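Local coordinates for protein LbaCas13a H328A (C2c2) (Lachnospiraceae bacterium NK4A179, PDB 5WLH) that binds a precursor CRISPR guide RNA and, as a Cas13a enzyme, probably uses the guide to direct cleavage of target RNA, at residues Phe403-Ile408 against Asp439-Tyr443; Arg301-Leu305 against Gly392-Asp396; Phe258-Val262 against Lys277-Lys281. All coordinates share one frame. Numbering follows the deposited sequence.

Contact 1. Residues Phe403-Ile408 against Asp439-Tyr443; sequences FFIHRI and DLINY. With nucleotides of chain B.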
loop_
_atom_site.group_PDB
_atom_site.type_symbol
_atom_site.label_atom_id
_atom_site.label_comp_id
_atom_site.label_asym_id
_atom_site.label_seq_id
_atom_site.Cartn_x
_atom_site.Cartn_y
_atom_site.Cartn_z
ATOM N N PHE A 403 14.366 -8.996 -29.020
ATOM C CA PHE A 403 13.673 -8.854 -27.742
ATOM C C PHE A 403 14.011 -7.517 -27.107
ATOM O O PHE A 403 13.131 -6.798 -26.628
ATOM C CB PHE A 403 14.038 -9.994 -26.788
ATOM C CG PHE A 403 13.304 -9.920 -25.480
ATOM C CD1 PHE A 403 12.010 -10.405 -25.381
ATOM C CD2 PHE A 403 13.885 -9.313 -24.368
ATOM C CE1 PHE A 403 11.310 -10.305 -24.185
ATOM C CE2 PHE A 403 13.193 -9.215 -23.165
ATOM C CZ PHE A 403 11.908 -9.721 -23.074
ATOM N N PHE A 404 15.292 -7.173 -27.094
ATOM C CA PHE A 404 15.714 -5.934 -26.471
ATOM C C PHE A 404 15.228 -4.725 -27.266
ATOM O O PHE A 404 14.777 -3.738 -26.682
ATOM C CB PHE A 404 17.239 -5.934 -26.320
ATOM C CG PHE A 404 17.719 -6.668 -25.095
ATOM C CD1 PHE A 404 17.164 -6.399 -23.845
ATOM C CD2 PHE A 404 18.694 -7.653 -25.194
ATOM C CE1 PHE A 404 17.594 -7.093 -22.714
ATOM C CE2 PHE A 404 19.143 -8.333 -24.061
ATOM C CZ PHE A 404 18.583 -8.060 -22.824
ATOM N N ILE A 405 15.298 -4.782 -28.598
ATOM C CA ILE A 405 14.805 -3.649 -29.382
ATOM C C ILE A 405 13.314 -3.433 -29.132
ATOM O O ILE A 405 12.844 -2.290 -29.032
ATOM C CB ILE A 405 15.112 -3.856 -30.874
ATOM C CG1 ILE A 405 16.617 -3.702 -31.104
ATOM C CG2 ILE A 405 14.356 -2.823 -31.737
ATOM C CD1 ILE A 405 17.091 -4.272 -32.393
ATOM N N HIS A 406 12.557 -4.521 -28.985
ATOM C CA HIS A 406 11.142 -4.399 -28.637
ATOM C C HIS A 406 10.952 -3.813 -27.242
ATOM O O HIS A 406 10.031 -3.013 -27.030
ATOM C CB HIS A 406 10.451 -5.753 -28.741
ATOM C CG HIS A 406 10.020 -6.095 -30.135
ATOM N ND1 HIS A 406 10.307 -7.306 -30.728
ATOM C CD2 HIS A 406 9.333 -5.377 -31.056
ATOM C CE1 HIS A 406 9.811 -7.320 -31.954
ATOM N NE2 HIS A 406 9.210 -6.163 -32.175
ATOM N N ARG A 407 11.783 -4.228 -26.268
ATOM C CA ARG A 407 11.752 -3.593 -24.949
ATOM C C ARG A 407 12.045 -2.103 -25.050
ATOM O O ARG A 407 11.395 -1.289 -24.383
ATOM C CB ARG A 407 12.774 -4.234 -23.992
ATOM C CG ARG A 407 12.500 -5.666 -23.579
ATOM C CD ARG A 407 11.135 -5.830 -22.917
ATOM N NE ARG A 407 10.952 -4.951 -21.763
ATOM C CZ ARG A 407 9.777 -4.777 -21.175
ATOM N NH1 ARG A 407 8.715 -5.435 -21.641
ATOM N NH2 ARG A 407 9.665 -3.972 -20.128
ATOM N N ILE A 408 13.059 -1.733 -25.839
ATOM C CA ILE A 408 13.430 -0.325 -25.965
ATOM C C ILE A 408 12.266 0.470 -26.533
ATOM O O ILE A 408 11.912 1.541 -26.027
ATOM C CB ILE A 408 14.679 -0.169 -26.854
ATOM C CG1 ILE A 408 15.900 -0.793 -26.185
ATOM C CG2 ILE A 408 14.958 1.311 -27.074
ATOM C CD1 ILE A 408 17.123 -0.906 -27.122
ATOM N N ASP A 439 15.556 1.074 -17.773
ATOM C CA ASP A 439 14.363 0.257 -18.001
ATOM C C ASP A 439 14.740 -1.173 -18.374
ATOM O O ASP A 439 14.105 -2.139 -17.919
ATOM C CB ASP A 439 13.535 0.929 -19.106
ATOM C CG ASP A 439 12.123 0.403 -19.235
ATOM O OD1 ASP A 439 11.677 -0.486 -18.456
ATOM O OD2 ASP A 439 11.437 0.925 -20.159
ATOM N N LEU A 440 15.786 -1.333 -19.194
ATOM C CA LEU A 440 16.255 -2.670 -19.536
ATOM C C LEU A 440 16.826 -3.370 -18.315
ATOM O O LEU A 440 16.590 -4.564 -18.101
ATOM C CB LEU A 440 17.323 -2.586 -20.628
ATOM C CG LEU A 440 16.827 -2.071 -21.975
ATOM C CD1 LEU A 440 17.911 -2.259 -23.036
ATOM C CD2 LEU A 440 15.546 -2.758 -22.399
ATOM N N ILE A 441 17.616 -2.648 -17.529
ATOM C CA ILE A 441 18.169 -3.232 -16.316
ATOM C C ILE A 441 17.044 -3.560 -15.341
ATOM O O ILE A 441 17.052 -4.609 -14.689
ATOM C CB ILE A 441 19.210 -2.275 -15.720
ATOM C CG1 ILE A 441 20.418 -2.189 -16.671
ATOM C CG2 ILE A 441 19.662 -2.739 -14.358
ATOM C CD1 ILE A 441 21.363 -1.064 -16.293
ATOM N N ASN A 442 16.031 -2.694 -15.278
ATOM C CA ASN A 442 14.856 -2.975 -14.458
ATOM C C ASN A 442 14.233 -4.307 -14.838
ATOM O O ASN A 442 13.874 -5.120 -13.976
ATOM C CB ASN A 442 13.827 -1.867 -14.629
ATOM C CG ASN A 442 12.588 -2.102 -13.786
ATOM O OD1 ASN A 442 12.605 -1.824 -12.603
ATOM N ND2 ASN A 442 11.514 -2.611 -14.402
ATOM N N TYR A 443 14.081 -4.536 -16.143
ATOM C CA TYR A 443 13.419 -5.743 -16.601
ATOM C C TYR A 443 14.193 -6.980 -16.170
ATOM O O TYR A 443 13.604 -7.950 -15.688
ATOM C CB TYR A 443 13.257 -5.690 -18.121
ATOM C CG TYR A 443 12.327 -6.743 -18.658
ATOM C CD1 TYR A 443 10.949 -6.600 -18.558
ATOM C CD2 TYR A 443 12.830 -7.894 -19.252
ATOM C CE1 TYR A 443 10.094 -7.581 -19.038
ATOM C CE2 TYR A 443 11.979 -8.871 -19.737
ATOM C CZ TYR A 443 10.622 -8.709 -19.636
ATOM O OH TYR A 443 9.792 -9.691 -20.138
ATOM P P G B 15 -0.885 -9.016 -35.825
ATOM O OP1 G B 15 -1.721 -9.005 -37.062
ATOM O OP2 G B 15 -0.267 -10.292 -35.366
ATOM O "O5'" G B 15 0.251 -7.924 -35.934
ATOM C "C5'" G B 15 -0.068 -6.617 -36.377
ATOM C "C4'" G B 15 1.011 -5.637 -36.018
ATOM O "O4'" G B 15 1.167 -5.574 -34.578
ATOM C "C3'" G B 15 2.404 -5.955 -36.532
ATOM O "O3'" G B 15 2.552 -5.552 -37.884
ATOM C "C2'" G B 15 3.287 -5.177 -35.570
ATOM O "O2'" G B 15 3.293 -3.800 -35.918
ATOM C "C1'" G B 15 2.516 -5.330 -34.255
ATOM N N9 G B 15 3.026 -6.458 -33.456
ATOM C C8 G B 15 2.676 -7.782 -33.586
ATOM N N7 G B 15 3.313 -8.567 -32.756
ATOM C C5 G B 15 4.132 -7.705 -32.042
ATOM C C6 G B 15 5.051 -7.989 -31.006
ATOM O O6 G B 15 5.308 -9.096 -30.517
ATOM N N1 G B 15 5.691 -6.842 -30.558
ATOM C C2 G B 15 5.456 -5.576 -31.037
ATOM N N2 G B 15 6.162 -4.587 -30.472
ATOM N N3 G B 15 4.597 -5.296 -32.007
ATOM C C4 G B 15 3.977 -6.401 -32.464
ATOM P P C B 11 6.292 -8.684 -18.927
ATOM O OP1 C B 11 7.375 -9.651 -19.141
ATOM O OP2 C B 11 5.982 -7.671 -19.978
ATOM O "O5'" C B 11 4.939 -9.457 -18.704
ATOM C "C5'" C B 11 4.917 -10.694 -18.012
ATOM C "C4'" C B 11 3.545 -11.287 -18.055
ATOM O "O4'" C B 11 2.588 -10.393 -17.430
ATOM C "C3'" C B 11 2.969 -11.489 -19.442
ATOM O "O3'" C B 11 3.485 -12.621 -20.076
ATOM C "C2'" C B 11 1.487 -11.585 -19.149
ATOM O "O2'" C B 11 1.224 -12.808 -18.477
ATOM C "C1'" C B 11 1.347 -10.481 -18.113
ATOM N N1 C B 11 1.050 -9.161 -18.708
ATOM C C2 C B 11 -0.265 -8.875 -19.059
ATOM O O2 C B 11 -1.136 -9.760 -18.911
ATOM N N3 C B 11 -0.550 -7.658 -19.553
ATOM C C4 C B 11 0.420 -6.743 -19.694
ATOM N N4 C B 11 0.098 -5.543 -20.190
ATOM C C5 C B 11 1.776 -7.014 -19.339
ATOM C C6 C B 11 2.041 -8.229 -18.851
HETATM O O HOH W 1 11.013 -2.887 -17.239
HETATM O O HOH W 2 12.614 -3.045 -20.248
HETATM O O HOH W 3 10.973 -1.354 -21.647
#
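Two crossing helices build part of the groove that holds the pre-crRNA, and where residues 403-408 meet residues 439-443 they combine an apolar inner layer with a polar side facing the RNA. The segment axes approach to 10.6 Å at 119°. On the inner side Leu440 fills the gap: its CD2 packs on Arg407 CB at 3.5 Å, and its CD1 on Ile408 CG1 at 4.0 Å. Phe403, stacked on Phe280, brings CZ to 3.4 Å from Tyr443 CE2. Toward the RNA, Arg407 lays its guanidinium flat on the Tyr443 ring, centres 4.0 Å apart, with its CD over that ring face in a CH-pi contact. Tyrosine suits this place because its face supports the arginine while Tyr443 OH donates a hydrogen bond to OP1 of C11 of chain B at 2.6 Å. Arg407 NH2 forms a salt bridge to another RNA phosphate. The Asp439 carboxylate has a salt bridge to Lys414, while a water links Arg407 NE (2.9 Å) to the Asp439 backbone O (2.9 Å, weak). N1 of G15 of chain B lies over one face of the His406 ring. Such an Arg-Tyr stack on crossed helices is consistent with the crRNA-binding helical region of Cas13a.

Contact 2. Residues Arg301-Leu305 against Gly392-Asp396; sequences RMRRL and GRYFD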
loop_
_atom_site.group_PDB
_atom_site.type_symbol
_atom_site.label_atom_id
_atom_site.label_comp_id
_atom_site.label_asym_id
_atom_site.label_seq_id
_atom_site.Cartn_x
_atom_site.Cartn_y
_atom_site.Cartn_z
ATOM N N ARG A 301 26.929 -5.495 -24.635
ATOM C CA ARG A 301 26.153 -5.732 -25.844
ATOM C C ARG A 301 24.768 -5.119 -25.731
ATOM O O ARG A 301 24.246 -4.557 -26.700
ATOM C CB ARG A 301 26.045 -7.226 -26.125
ATOM C CG ARG A 301 27.411 -7.844 -26.530
ATOM C CD ARG A 301 27.357 -9.349 -26.521
ATOM N NE ARG A 301 28.720 -9.881 -26.477
ATOM C CZ ARG A 301 29.514 -9.961 -27.542
ATOM N NH1 ARG A 301 29.067 -9.563 -28.720
ATOM N NH2 ARG A 301 30.745 -10.452 -27.435
ATOM N N MET A 302 24.153 -5.226 -24.554
ATOM C CA MET A 302 22.857 -4.581 -24.361
ATOM C C MET A 302 22.991 -3.063 -24.429
ATOM O O MET A 302 22.130 -2.383 -25.000
ATOM C CB MET A 302 22.262 -5.015 -23.019
ATOM C CG MET A 302 20.823 -4.615 -22.850
ATOM S SD MET A 302 20.158 -5.199 -21.260
ATOM C CE MET A 302 20.886 -4.014 -20.150
ATOM N N ARG A 303 24.081 -2.517 -23.882
ATOM C CA ARG A 303 24.316 -1.082 -23.978
ATOM C C ARG A 303 24.457 -0.643 -25.431
ATOM O O ARG A 303 23.945 0.415 -25.816
ATOM C CB ARG A 303 25.561 -0.705 -23.178
ATOM C CG ARG A 303 25.900 0.766 -23.197
ATOM C CD ARG A 303 24.819 1.591 -22.502
ATOM N NE ARG A 303 24.939 3.005 -22.838
ATOM C CZ ARG A 303 24.135 3.957 -22.383
ATOM N NH1 ARG A 303 23.138 3.648 -21.552
ATOM N NH2 ARG A 303 24.324 5.217 -22.772
ATOM N N ARG A 304 25.154 -1.439 -26.249
ATOM C CA ARG A 304 25.297 -1.086 -27.663
ATOM C C ARG A 304 23.944 -1.046 -28.361
ATOM O O ARG A 304 23.716 -0.215 -29.249
ATOM C CB ARG A 304 26.231 -2.075 -28.363
ATOM C CG ARG A 304 27.683 -1.856 -28.004
ATOM C CD ARG A 304 28.595 -2.541 -29.011
ATOM N NE ARG A 304 29.969 -2.616 -28.526
ATOM C CZ ARG A 304 30.471 -3.672 -27.904
ATOM N NH1 ARG A 304 29.704 -4.737 -27.694
ATOM N NH2 ARG A 304 31.736 -3.667 -27.501
ATOM N N LEU A 305 23.028 -1.938 -27.983
ATOM C CA LEU A 305 21.696 -1.881 -28.572
ATOM C C LEU A 305 21.009 -0.565 -28.237
ATOM O O LEU A 305 20.334 0.023 -29.090
ATOM C CB LEU A 305 20.845 -3.051 -28.098
ATOM C CG LEU A 305 21.239 -4.405 -28.681
ATOM C CD1 LEU A 305 20.407 -5.510 -28.042
ATOM C CD2 LEU A 305 21.033 -4.421 -30.178
ATOM N N GLY A 392 29.466 -8.923 -33.887
ATOM C CA GLY A 392 30.015 -8.912 -32.548
ATOM C C GLY A 392 29.633 -7.731 -31.684
ATOM O O GLY A 392 30.006 -7.707 -30.504
ATOM N N ARG A 393 28.922 -6.743 -32.233
ATOM C CA ARG A 393 28.527 -5.576 -31.450
ATOM C C ARG A 393 27.445 -5.933 -30.446
ATOM O O ARG A 393 27.473 -5.468 -29.303
ATOM C CB ARG A 393 27.995 -4.479 -32.367
ATOM C CG ARG A 393 29.047 -3.579 -32.965
ATOM C CD ARG A 393 28.438 -2.698 -34.036
ATOM N NE ARG A 393 29.470 -2.059 -34.842
ATOM C CZ ARG A 393 29.981 -2.583 -35.950
ATOM N NH1 ARG A 393 29.555 -3.761 -36.396
ATOM N NH2 ARG A 393 30.919 -1.925 -36.610
ATOM N N TYR A 394 26.452 -6.701 -30.886
ATOM C CA TYR A 394 25.255 -7.014 -30.134
ATOM C C TYR A 394 25.317 -8.492 -29.764
ATOM O O TYR A 394 26.404 -9.095 -29.756
ATOM C CB TYR A 394 24.032 -6.624 -30.972
ATOM C CG TYR A 394 24.221 -5.276 -31.649
ATOM C CD1 TYR A 394 24.373 -4.119 -30.901
ATOM C CD2 TYR A 394 24.284 -5.173 -33.041
ATOM C CE1 TYR A 394 24.572 -2.880 -31.511
ATOM C CE2 TYR A 394 24.482 -3.952 -33.659
ATOM C CZ TYR A 394 24.628 -2.811 -32.890
ATOM O OH TYR A 394 24.818 -1.590 -33.491
ATOM N N PHE A 395 24.166 -9.086 -29.472
ATOM C CA PHE A 395 24.174 -10.497 -29.131
ATOM C C PHE A 395 24.206 -11.355 -30.391
ATOM O O PHE A 395 23.696 -10.968 -31.452
ATOM C CB PHE A 395 22.969 -10.832 -28.252
ATOM C CG PHE A 395 22.993 -10.114 -26.927
ATOM C CD1 PHE A 395 23.791 -10.563 -25.888
ATOM C CD2 PHE A 395 22.252 -8.955 -26.738
ATOM C CE1 PHE A 395 23.820 -9.876 -24.667
ATOM C CE2 PHE A 395 22.276 -8.280 -25.540
ATOM C CZ PHE A 395 23.065 -8.736 -24.497
ATOM N N ASP A 396 24.855 -12.523 -30.277
ATOM C CA ASP A 396 24.846 -13.483 -31.380
ATOM C C ASP A 396 23.432 -13.929 -31.720
ATOM O O ASP A 396 23.140 -14.243 -32.875
ATOM C CB ASP A 396 25.680 -14.723 -31.047
ATOM C CG ASP A 396 27.152 -14.421 -30.833
ATOM O OD1 ASP A 396 27.599 -13.289 -31.125
ATOM O OD2 ASP A 396 27.867 -15.340 -30.370
#
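The loop between helices 357-388 and 398-417 packs against helix 292-311, two of whose arginines hold loop carbonyls. Gly392 comes first, with phi at 93°, a backbone shape in which a CB would clash with the preceding carbonyl oxygen. The carbonyl of Arg393 accepts a hydrogen bond from Arg304 NH1, while the Arg393 side chain turns off to the carbonyl of Leu318. Tyr394 brings its backbone closest to the helix, its CA 4.6 Å from that of Arg301; its O takes a hydrogen bond from Arg301 NH1 at 2.9 Å, and its ring packs by CD1 on Leu305 CD2 at 3.4 Å. Arginine suits both helix positions, being long enough to reach the loop's carbonyls; Arg301 is also paired with Asp297. At Phe395 a flat aromatic ring can meet apolar groups by both face and edge: its edge turns to Leu305 CD1, 4.1 Å from Phe395 CD2, while Arg301 CB sits over one face in a CH-pi contact, 3.8 Å from the Phe395 centroid.

Contact 3. Residues Phe258-Val262 against Lys277-Lys281; sequences FAITV and KEAFK. With nucleotides of chain B.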
loop_
_atom_site.group_PDB
_atom_site.type_symbol
_atom_site.label_atom_id
_atom_site.label_comp_id
_atom_site.label_asym_id
_atom_site.label_seq_id
_atom_site.Cartn_x
_atom_site.Cartn_y
_atom_site.Cartn_z
ATOM N N PHE A 258 12.290 -23.835 -12.458
ATOM C CA PHE A 258 11.491 -22.629 -12.653
ATOM C C PHE A 258 12.194 -21.719 -13.656
ATOM O O PHE A 258 13.411 -21.546 -13.599
ATOM C CB PHE A 258 11.325 -21.874 -11.328
ATOM C CG PHE A 258 10.234 -22.395 -10.438
ATOM C CD1 PHE A 258 8.938 -22.558 -10.906
ATOM C CD2 PHE A 258 10.501 -22.669 -9.106
ATOM C CE1 PHE A 258 7.936 -22.996 -10.059
ATOM C CE2 PHE A 258 9.506 -23.104 -8.263
ATOM C CZ PHE A 258 8.219 -23.267 -8.743
ATOM N N ALA A 259 11.420 -21.124 -14.563
ATOM C CA ALA A 259 11.948 -20.127 -15.486
ATOM C C ALA A 259 10.837 -19.140 -15.810
ATOM O O ALA A 259 9.655 -19.425 -15.582
ATOM C CB ALA A 259 12.475 -20.765 -16.767
ATOM N N ILE A 260 11.221 -17.985 -16.377
ATOM C CA ILE A 260 10.196 -17.025 -16.785
ATOM C C ILE A 260 9.287 -17.697 -17.796
ATOM O O ILE A 260 9.731 -18.493 -18.637
ATOM C CB ILE A 260 10.809 -15.731 -17.352
ATOM C CG1 ILE A 260 11.639 -16.034 -18.617
ATOM C CG2 ILE A 260 11.592 -14.997 -16.253
ATOM C CD1 ILE A 260 12.114 -14.798 -19.377
ATOM N N THR A 261 7.996 -17.425 -17.677
ATOM C CA THR A 261 7.007 -18.082 -18.516
ATOM C C THR A 261 7.114 -17.590 -19.947
ATOM O O THR A 261 7.271 -16.397 -20.183
ATOM C CB THR A 261 5.615 -17.788 -17.989
ATOM O OG1 THR A 261 5.586 -18.070 -16.584
ATOM C CG2 THR A 261 4.588 -18.642 -18.705
ATOM N N VAL A 262 7.021 -18.514 -20.901
ATOM C CA VAL A 262 7.018 -18.195 -22.325
ATOM C C VAL A 262 5.645 -18.541 -22.884
ATOM O O VAL A 262 5.146 -19.652 -22.676
ATOM C CB VAL A 262 8.117 -18.956 -23.089
ATOM C CG1 VAL A 262 8.058 -18.590 -24.584
ATOM C CG2 VAL A 262 9.525 -18.697 -22.492
ATOM N N LYS A 277 11.131 -14.132 -26.440
ATOM C CA LYS A 277 11.058 -14.361 -25.000
ATOM C C LYS A 277 11.967 -15.513 -24.584
ATOM O O LYS A 277 12.700 -15.420 -23.585
ATOM C CB LYS A 277 9.610 -14.657 -24.616
ATOM C CG LYS A 277 9.389 -14.844 -23.118
ATOM C CD LYS A 277 9.706 -13.581 -22.361
ATOM C CE LYS A 277 8.816 -13.449 -21.121
ATOM N NZ LYS A 277 7.375 -13.219 -21.441
ATOM N N GLU A 278 11.933 -16.609 -25.340
ATOM C CA GLU A 278 12.863 -17.710 -25.072
ATOM C C GLU A 278 14.307 -17.235 -25.142
ATOM O O GLU A 278 15.160 -17.704 -24.383
ATOM C CB GLU A 278 12.627 -18.853 -26.059
ATOM C CG GLU A 278 11.337 -19.642 -25.849
ATOM C CD GLU A 278 11.396 -20.651 -24.699
ATOM O OE1 GLU A 278 12.425 -20.738 -23.999
ATOM O OE2 GLU A 278 10.392 -21.372 -24.499
ATOM N N ALA A 279 14.607 -16.305 -26.052
ATOM C CA ALA A 279 15.971 -15.810 -26.151
ATOM C C ALA A 279 16.352 -15.052 -24.894
ATOM O O ALA A 279 17.484 -15.165 -24.410
ATOM C CB ALA A 279 16.144 -14.904 -27.377
ATOM N N PHE A 280 15.409 -14.286 -24.341
ATOM C CA PHE A 280 15.704 -13.553 -23.123
ATOM C C PHE A 280 15.817 -14.496 -21.934
ATOM O O PHE A 280 16.644 -14.283 -21.046
ATOM C CB PHE A 280 14.632 -12.494 -22.857
ATOM C CG PHE A 280 14.921 -11.674 -21.637
ATOM C CD1 PHE A 280 15.938 -10.735 -21.650
ATOM C CD2 PHE A 280 14.232 -11.897 -20.458
ATOM C CE1 PHE A 280 16.243 -9.997 -20.527
ATOM C CE2 PHE A 280 14.539 -11.157 -19.323
ATOM C CZ PHE A 280 15.532 -10.208 -19.356
ATOM N N LYS A 281 14.984 -15.538 -21.897
ATOM C CA LYS A 281 15.146 -16.575 -20.879
ATOM C C LYS A 281 16.564 -17.133 -20.890
ATOM O O LYS A 281 17.167 -17.371 -19.830
ATOM C CB LYS A 281 14.125 -17.685 -21.125
ATOM C CG LYS A 281 14.248 -18.853 -20.179
ATOM C CD LYS A 281 12.858 -19.352 -19.832
ATOM C CE LYS A 281 12.369 -20.362 -20.824
ATOM N NZ LYS A 281 13.183 -21.594 -20.727
ATOM P P C B 12 3.592 -12.650 -21.672
ATOM O OP1 C B 12 4.248 -13.967 -21.933
ATOM O OP2 C B 12 4.142 -11.369 -22.187
ATOM O "O5'" C B 12 2.073 -12.721 -22.123
ATOM C "C5'" C B 12 1.299 -13.871 -21.843
ATOM C "C4'" C B 12 -0.103 -13.697 -22.355
ATOM O "O4'" C B 12 -0.770 -12.658 -21.596
ATOM C "C3'" C B 12 -0.214 -13.205 -23.795
ATOM O "O3'" C B 12 -0.000 -14.215 -24.772
ATOM C "C2'" C B 12 -1.609 -12.621 -23.814
ATOM O "O2'" C B 12 -2.566 -13.663 -23.809
ATOM C "C1'" C B 12 -1.648 -11.936 -22.454
ATOM N N1 C B 12 -1.189 -10.537 -22.582
ATOM C C2 C B 12 -2.138 -9.636 -23.072
ATOM O O2 C B 12 -3.287 -10.033 -23.331
ATOM N N3 C B 12 -1.791 -8.352 -23.226
ATOM C C4 C B 12 -0.544 -7.969 -22.940
ATOM N N4 C B 12 -0.268 -6.676 -23.136
ATOM C C5 C B 12 0.474 -8.862 -22.454
ATOM C C6 C B 12 0.101 -10.145 -22.315
HETATM O O HOH W 4 6.084 -14.164 -18.989
#
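An antiparallel beta hairpin, strands 250-252 and 258-260, leads through a short connection into helix 268-287, which folds back over the end of the hairpin; the strand and helix segments cross at 128°, with axes 9.2 Å apart. Ala259 is small enough to let the aliphatic part of Lys281 lie close, its CB 3.4 Å from Lys281 CD. Branched Ile260 fills space between helix residues, its CG1 3.7 Å from Lys281 CD and its CD1 3.8 Å from CD2 at the edge of the Phe280 ring. Thr261 turns its side chain away, giving OG1 to the carbonyl of Met248, so its backbone makes the contact. Val262 points toward the helix and wedges CG2 between Lys277 CG, 3.9 Å away, and Lys281 CE, at 3.7 Å. Lysine suits this surface: its methylenes cover the apolar residues while its amine reaches polar partners at the edge. Lys281 NZ forms salt bridges with Glu253 and, at 3.5 Å, with OE1 of Glu278. On the RNA side Lys277 NZ lies 3.3 Å from OP1 of C12 of chain B; a weak hydrogen bond joins it to Thr261 O at 3.4 Å, and a water bridges Lys277 NZ (2.9 Å) and Thr261 O (2.8 Å).

Overall arrangement
Following the chain, contact 3 closes first, joining the hairpin strand 258-260 to helix 268-287 across a short connection. Helix 292-311 follows, and contact 2 closes a much longer loop of 86 residues, bringing the loop after helix 357-388 back onto it. Contact 1 closes last, pairing helix 398-417 with helix 429-458 across 30 residues. The three are thus in series, neither nesting nor crossing, yet they meet in space. Contact 1 is the hub: Phe404 touches Phe395, Met302 and Leu305 of contact 2, while Phe403 and Tyr443 meet Phe280 of contact 3. Contacts 2 and 3 do not touch each other; contact 1, whose aromatic side chains meet both, joins them. Contacts 1 and 3 lie beside the bound RNA.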